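Long-range contacts in protein LEC-6 (Caenorhabditis elegans, PDB 3VV1), which binds glycans as a galectin, probably recognising galactosides, and holds a galactose-fucose saccharide in its sugar-binding pocket: residues A77-G82 against F104-I109; R49-P54 against I109-F114. All coordinates share one frame; numbering follows the deposited sequence.

Contact 1: residues A77-G82 against F104-I109; sequences ARFDEG and FQQNKI. With FUC (alpha-L-fucopyranose), chain C; GAL (beta-D-galactopyranose), chain B.
The F79 ring carries the side chain of Q106 over one face and meets the F104 carbonyl at its edge. Q106 CG stands 3.6 Å from the ring centroid, almost on the ring normal, in a CH-pi contact. Beyond CG, the Q106 amide lies stacked at the CG rim of the ring, with NE2 near CD2 and OE1 near CG and CB. Its plane lies 1° from the ring plane, and its CD comes 3.6 Å from F79 CG. The two side chains run past each other in opposite directions. F104 O lies near the ring plane, 3.4 Å from F79 CE1.

This is the galectin carbohydrate-recognition domain, a beta sandwich. The end of strand 71-78 and the turn after it meet the loop that precedes strand 110-117. That loop makes a type II turn from Q105 to K108. The polar end of Q106 is held from outside, by a hydrogen bond from NE2 to the T55 carbonyl. F79 CZ also packs on F104 CB, and the two side chains cross at about a right angle. A77 CB approaches the F104 ring obliquely. F104 is further packed by F61 and, edge to face, by Y110.

R78, between A77 and F79, reaches the bound sugar instead. Its chain is extended from CG to NE (chi2 -175°, chi3 174°). Galactose O4 and fucose O3 lie at the guanidinium edge, near its plane. NH1 hydrogen-bonds fucose O3, while NH2 hydrogen-bonds both fucose O3 and galactose O4, so one group grips both sugars. R78 NE hydrogen-bonds N76 OD1. A salt bridge of 2.8 Å joins R78 NH1 to E81 OE1, which also pairs with R99. The other E81 oxygen, OE2, accepts a hydrogen bond from fucose O2 at 2.8 Å.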
loop_
_atom_site.group_PDB
_atom_site.type_symbol
_atom_site.label_atom_id
_atom_site.label_comp_id
_atom_site.label_asym_id
_atom_site.label_seq_id
_atom_site.Cartn_x
_atom_site.Cartn_y
_atom_site.Cartn_z
ATOM N N ALA A 77 20.815 -14.373 -5.177
ATOM C CA ALA A 77 21.860 -14.796 -4.264
ATOM C C ALA A 77 22.067 -16.300 -4.452
ATOM O O ALA A 77 21.123 -17.061 -4.347
ATOM C CB ALA A 77 21.389 -14.509 -2.813
ATOM N N ARG A 78 23.313 -16.723 -4.667
ATOM C CA ARG A 78 23.633 -18.136 -4.941
ATOM C C ARG A 78 24.680 -18.626 -3.927
ATOM O O ARG A 78 25.883 -18.314 -4.036
ATOM C CB ARG A 78 24.173 -18.264 -6.388
ATOM C CG ARG A 78 23.177 -17.759 -7.432
ATOM C CD ARG A 78 23.741 -18.043 -8.813
ATOM N NE ARG A 78 22.756 -17.705 -9.842
ATOM C CZ ARG A 78 22.946 -17.924 -11.142
ATOM N NH1 ARG A 78 24.103 -18.469 -11.570
ATOM N NH2 ARG A 78 21.994 -17.620 -12.019
ATOM N N PHE A 79 24.242 -19.400 -2.947
ATOM C CA PHE A 79 25.177 -19.991 -1.982
ATOM C C PHE A 79 25.927 -21.174 -2.597
ATOM O O PHE A 79 27.000 -21.530 -2.132
ATOM C CB PHE A 79 24.395 -20.364 -0.714
ATOM C CG PHE A 79 23.822 -19.156 -0.031
ATOM C CD1 PHE A 79 24.632 -18.342 0.778
ATOM C CD2 PHE A 79 22.466 -18.756 -0.260
ATOM C CE1 PHE A 79 24.084 -17.187 1.348
ATOM C CE2 PHE A 79 21.925 -17.600 0.323
ATOM C CZ PHE A 79 22.751 -16.802 1.133
ATOM N N ASP A 80 25.372 -21.780 -3.656
ATOM C CA ASP A 80 26.042 -22.899 -4.298
ATOM C C ASP A 80 27.234 -22.375 -5.123
ATOM O O ASP A 80 28.286 -23.005 -5.157
ATOM C CB ASP A 80 25.061 -23.719 -5.185
ATOM C CG ASP A 80 24.435 -22.878 -6.330
ATOM O OD1 ASP A 80 24.145 -21.665 -6.109
ATOM O OD2 ASP A 80 24.233 -23.442 -7.415
ATOM N N GLU A 81 27.051 -21.220 -5.752
ATOM C CA GLU A 81 28.125 -20.609 -6.568
ATOM C C GLU A 81 28.974 -19.563 -5.807
ATOM O O GLU A 81 30.023 -19.143 -6.317
ATOM C CB GLU A 81 27.599 -19.997 -7.851
ATOM C CG GLU A 81 26.996 -21.029 -8.787
ATOM C CD GLU A 81 26.588 -20.485 -10.127
ATOM O OE1 GLU A 81 26.418 -19.275 -10.288
ATOM O OE2 GLU A 81 26.425 -21.302 -11.012
ATOM N N GLY A 82 28.552 -19.134 -4.619
ATOM C CA GLY A 82 29.257 -18.065 -3.885
ATOM C C GLY A 82 29.218 -16.725 -4.633
ATOM O O GLY A 82 30.235 -16.044 -4.738
ATOM N N PHE A 104 25.784 -12.221 1.516
ATOM C CA PHE A 104 24.938 -12.840 2.542
ATOM C C PHE A 104 25.527 -14.111 3.098
ATOM O O PHE A 104 26.259 -14.808 2.400
ATOM C CB PHE A 104 23.565 -13.197 1.964
ATOM C CG PHE A 104 22.915 -12.076 1.223
ATOM C CD1 PHE A 104 22.339 -10.989 1.937
ATOM C CD2 PHE A 104 22.810 -12.095 -0.171
ATOM C CE1 PHE A 104 21.684 -9.954 1.246
ATOM C CE2 PHE A 104 22.169 -11.054 -0.856
ATOM C CZ PHE A 104 21.610 -9.975 -0.150
ATOM N N GLN A 105 25.148 -14.421 4.324
ATOM C CA GLN A 105 25.404 -15.741 4.910
ATOM C C GLN A 105 24.048 -16.303 5.272
ATOM O O GLN A 105 23.147 -15.547 5.736
ATOM C CB GLN A 105 26.236 -15.589 6.179
ATOM C CG GLN A 105 27.633 -15.095 5.819
ATOM C CD GLN A 105 28.493 -14.854 7.040
ATOM O OE1 GLN A 105 28.514 -13.750 7.567
ATOM N NE2 GLN A 105 29.189 -15.889 7.506
ATOM N N GLN A 106 23.888 -17.622 5.091
ATOM C CA GLN A 106 22.644 -18.266 5.523
ATOM C C GLN A 106 22.476 -18.108 7.027
ATOM O O GLN A 106 23.473 -18.109 7.791
ATOM C CB GLN A 106 22.535 -19.733 5.007
ATOM C CG GLN A 106 22.234 -19.757 3.467
ATOM C CD GLN A 106 22.665 -21.034 2.791
ATOM O OE1 GLN A 106 23.811 -21.451 2.937
ATOM N NE2 GLN A 106 21.761 -21.656 2.042
ATOM N N ASN A 107 21.213 -17.936 7.443
ATOM C CA ASN A 107 20.852 -17.892 8.870
ATOM C C ASN A 107 21.361 -16.601 9.587
ATOM O O ASN A 107 21.461 -16.587 10.802
ATOM C CB ASN A 107 21.246 -19.215 9.575
ATOM C CG ASN A 107 20.617 -20.439 8.866
ATOM O OD1 ASN A 107 19.395 -20.498 8.774
ATOM N ND2 ASN A 107 21.443 -21.365 8.306
ATOM N N LYS A 108 21.685 -15.565 8.817
ATOM C CA LYS A 108 21.902 -14.193 9.377
ATOM C C LYS A 108 20.840 -13.244 8.818
ATOM O O LYS A 108 20.230 -13.540 7.824
ATOM C CB LYS A 108 23.350 -13.674 9.099
ATOM C CG LYS A 108 24.513 -14.511 9.657
ATOM C CD LYS A 108 24.379 -14.615 11.150
ATOM C CE LYS A 108 25.647 -15.116 11.849
ATOM N NZ LYS A 108 25.457 -15.168 13.349
ATOM N N ILE A 109 20.572 -12.133 9.514
ATOM C CA ILE A 109 19.535 -11.207 9.128
ATOM C C ILE A 109 20.152 -10.056 8.338
ATOM O O ILE A 109 21.202 -9.522 8.731
ATOM C CB ILE A 109 18.797 -10.625 10.363
ATOM C CG1 ILE A 109 18.255 -11.748 11.240
ATOM C CG2 ILE A 109 17.661 -9.703 9.900
ATOM C CD1 ILE A 109 17.875 -11.355 12.648
HETATM C C1 FUC C . 23.841 -21.976 -14.512
HETATM C C2 FUC C . 24.283 -20.507 -14.078
HETATM C C3 FUC C . 23.888 -19.452 -15.162
HETATM C C4 FUC C . 22.495 -19.700 -15.808
HETATM C C5 FUC C . 22.528 -20.990 -16.649
HETATM C C6 FUC C . 21.128 -21.168 -17.204
HETATM O O1 FUC C . 24.942 -22.872 -14.479
HETATM O O2 FUC C . 25.724 -20.347 -13.542
HETATM O O3 FUC C . 23.851 -18.263 -14.461
HETATM O O4 FUC C . 21.429 -19.819 -14.733
HETATM O O5 FUC C . 22.878 -22.098 -15.732
HETATM C C1 GAL B . 20.249 -19.041 -14.844
HETATM C C2 GAL B . 19.264 -19.504 -13.728
HETATM C C3 GAL B . 18.085 -18.606 -13.682
HETATM C C4 GAL B . 18.557 -17.150 -13.556
HETATM C C5 GAL B . 19.552 -16.853 -14.688
HETATM C C6 GAL B . 20.055 -15.391 -14.627
HETATM O O2 GAL B . 18.850 -20.819 -14.024
HETATM O O3 GAL B . 17.288 -18.913 -12.505
HETATM O O4 GAL B . 19.177 -16.944 -12.266
HETATM O O5 GAL B . 20.649 -17.691 -14.597
HETATM O O6 GAL B . 20.983 -15.174 -15.707
#

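Contact 2: residues R49-P54 against I109-F114; sequences RLVLLP and IYTLEF
L50 and L112 exchange two backbone hydrogen bonds, with L50 N to L112 O at 2.8 Å. L52 and Y110 do the same, with Y110 N to L52 O at 2.9 Å. All four bonds are nearly straight. Between these hydrogen-bonded pairs lies the non-hydrogen-bonded pair V51 with T111, and R49 with E113 follows as another. There the alpha carbons supply weaker contacts, such as T111 CA to L50 O at 3.3 Å.

The two strands are neighbours inside the six-stranded antiparallel sheet of the galectin sandwich. Strand 151-159 flanks 46-54 on its other side, and strand 120-125 flanks 110-117. Strand 60-66 of the second sheet packs on L50, L52 and L112.

Apolar contacts join several side chains. On the face of L50, L52, Y110 and L112, L52 CD1 touches L112 CD2 at 3.7 Å. L50 CD1 comes to the edge of the F114 ring, near its plane. P54 CD lies at the edge of the Y110 ring, 3.9 Å from CD2, and the two side chains cross at about a right angle. V51 CG1 meets I109 CG2 at 3.7 Å. Apart from these, the V51 CG2 methyl makes a van der Waals contact with the hydroxyl oxygen T111 OG1.

The charged pair R49 and E113 lies side by side, pointing the same way, and touches through CG to CG at 3.8 Å. R49 CG and CD both rest on T111 CG2; chi2 (162°) sets CD in an extended position. The charges stay apart, with R49 NE 4.4 Å from E113 OE1. That carboxylate oxygen forms its salt bridge with R47 NH1.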
loop_
_atom_site.group_PDB
_atom_site.type_symbol
_atom_site.label_atom_id
_atom_site.label_comp_id
_atom_site.label_asym_id
_atom_site.label_seq_id
_atom_site.Cartn_x
_atom_site.Cartn_y
_atom_site.Cartn_z
ATOM N N ARG A 49 12.558 -1.864 0.668
ATOM C CA ARG A 49 13.369 -2.287 1.792
ATOM C C ARG A 49 12.839 -3.628 2.264
ATOM O O ARG A 49 11.624 -3.738 2.608
ATOM C CB ARG A 49 13.321 -1.279 2.932
ATOM C CG ARG A 49 14.137 -1.771 4.134
ATOM C CD ARG A 49 14.515 -0.652 5.140
ATOM N NE ARG A 49 13.352 0.174 5.406
ATOM C CZ ARG A 49 12.298 -0.235 6.124
ATOM N NH1 ARG A 49 12.312 -1.454 6.660
ATOM N NH2 ARG A 49 11.246 0.554 6.286
ATOM N N LEU A 50 13.735 -4.627 2.335
ATOM C CA LEU A 50 13.373 -5.968 2.792
ATOM C C LEU A 50 14.203 -6.307 3.987
ATOM O O LEU A 50 15.413 -6.005 3.982
ATOM C CB LEU A 50 13.717 -6.949 1.673
ATOM C CG LEU A 50 12.944 -6.740 0.379
ATOM C CD1 LEU A 50 13.554 -7.671 -0.666
ATOM C CD2 LEU A 50 11.469 -7.057 0.563
ATOM N N VAL A 51 13.600 -6.921 5.005
ATOM C CA VAL A 51 14.467 -7.495 6.072
ATOM C C VAL A 51 14.309 -8.986 5.850
ATOM O O VAL A 51 13.159 -9.492 5.835
ATOM C CB VAL A 51 13.980 -7.086 7.466
ATOM C CG1 VAL A 51 14.811 -7.840 8.548
ATOM C CG2 VAL A 51 14.169 -5.564 7.626
ATOM N N LEU A 52 15.427 -9.646 5.629
ATOM C CA LEU A 52 15.427 -11.038 5.136
ATOM C C LEU A 52 16.373 -11.917 5.917
ATOM O O LEU A 52 17.339 -11.458 6.513
ATOM C CB LEU A 52 15.924 -11.075 3.658
ATOM C CG LEU A 52 15.392 -10.225 2.570
ATOM C CD1 LEU A 52 16.243 -10.359 1.337
ATOM C CD2 LEU A 52 13.947 -10.735 2.334
ATOM N N LEU A 53 16.059 -13.209 5.947
ATOM C CA LEU A 53 16.934 -14.216 6.551
ATOM C C LEU A 53 17.099 -15.336 5.505
ATOM O O LEU A 53 16.158 -16.090 5.281
ATOM C CB LEU A 53 16.251 -14.777 7.835
ATOM C CG LEU A 53 16.862 -15.996 8.519
ATOM C CD1 LEU A 53 18.043 -15.605 9.338
ATOM C CD2 LEU A 53 15.866 -16.625 9.521
ATOM N N PRO A 54 18.265 -15.433 4.839
ATOM C CA PRO A 54 18.453 -16.524 3.897
ATOM C C PRO A 54 18.410 -17.822 4.693
ATOM O O PRO A 54 18.906 -17.864 5.833
ATOM C CB PRO A 54 19.874 -16.269 3.337
ATOM C CG PRO A 54 20.135 -14.815 3.586
ATOM C CD PRO A 54 19.485 -14.585 4.932
ATOM N N ILE A 109 20.572 -12.133 9.514
ATOM C CA ILE A 109 19.535 -11.207 9.128
ATOM C C ILE A 109 20.152 -10.056 8.338
ATOM O O ILE A 109 21.202 -9.522 8.731
ATOM C CB ILE A 109 18.797 -10.625 10.363
ATOM C CG1 ILE A 109 18.255 -11.748 11.240
ATOM C CG2 ILE A 109 17.661 -9.703 9.900
ATOM C CD1 ILE A 109 17.875 -11.355 12.648
ATOM N N TYR A 110 19.488 -9.655 7.246
ATOM C CA TYR A 110 19.987 -8.538 6.419
ATOM C C TYR A 110 18.855 -7.604 6.081
ATOM O O TYR A 110 17.716 -8.031 5.792
ATOM C CB TYR A 110 20.555 -9.076 5.061
ATOM C CG TYR A 110 21.748 -9.960 5.329
ATOM C CD1 TYR A 110 23.004 -9.422 5.436
ATOM C CD2 TYR A 110 21.603 -11.355 5.520
ATOM C CE1 TYR A 110 24.100 -10.187 5.757
ATOM C CE2 TYR A 110 22.686 -12.135 5.827
ATOM C CZ TYR A 110 23.945 -11.553 5.976
ATOM O OH TYR A 110 25.032 -12.326 6.287
ATOM N N THR A 111 19.186 -6.320 6.025
ATOM C CA THR A 111 18.330 -5.332 5.456
ATOM C C THR A 111 18.815 -5.045 4.044
ATOM O O THR A 111 19.944 -4.589 3.837
ATOM C CB THR A 111 18.300 -4.068 6.310
ATOM O OG1 THR A 111 17.693 -4.347 7.576
ATOM C CG2 THR A 111 17.491 -2.940 5.584
ATOM N N LEU A 112 17.973 -5.378 3.081
ATOM C CA LEU A 112 18.340 -5.260 1.621
ATOM C C LEU A 112 17.447 -4.242 0.997
ATOM O O LEU A 112 16.214 -4.310 1.120
ATOM C CB LEU A 112 18.143 -6.636 0.951
ATOM C CG LEU A 112 18.274 -6.686 -0.581
ATOM C CD1 LEU A 112 19.724 -6.369 -0.918
ATOM C CD2 LEU A 112 17.868 -8.109 -1.105
ATOM N N GLU A 113 18.070 -3.237 0.403
ATOM C CA GLU A 113 17.261 -2.159 -0.209
ATOM C C GLU A 113 17.616 -1.986 -1.663
ATOM O O GLU A 113 18.781 -2.058 -2.037
ATOM C CB GLU A 113 17.494 -0.860 0.541
ATOM C CG GLU A 113 17.132 -0.983 1.989
ATOM C CD GLU A 113 17.526 0.274 2.725
ATOM O OE1 GLU A 113 16.710 1.267 2.713
ATOM O OE2 GLU A 113 18.695 0.320 3.273
ATOM N N PHE A 114 16.600 -1.703 -2.472
ATOM C CA PHE A 114 16.773 -1.356 -3.875
ATOM C C PHE A 114 16.211 0.080 -4.020
ATOM O O PHE A 114 15.131 0.396 -3.505
ATOM C CB PHE A 114 15.901 -2.275 -4.739
ATOM C CG PHE A 114 16.270 -3.759 -4.631
ATOM C CD1 PHE A 114 15.793 -4.537 -3.571
ATOM C CD2 PHE A 114 17.188 -4.335 -5.535
ATOM C CE1 PHE A 114 16.192 -5.909 -3.432
ATOM C CE2 PHE A 114 17.538 -5.705 -5.445
ATOM C CZ PHE A 114 17.031 -6.481 -4.385
#

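In the fold
Following the chain from the N terminus, strand 46-54 is the first to enter a contact, supplying 49-54 of contact 2. The chain then passes through strands 60-66 and 71-78 and reaches 77-82, the first half of contact 1. Strands 83-90, 93-94 and 98-100 follow. The loop segment 104-109 then returns to 77-82 and closes the inner loop. I109 belongs to both contacts and leads into strand 110-117, where contact 2 closes the outer loop. Contact 1 is thus nested within contact 2. Contact 2 joins adjacent strands of one sheet. Contact 1 ties the sugar-binding sheet to the connection leading to the other. Where the two contacts meet, N107 N probably hydrogen-bonds P54 O.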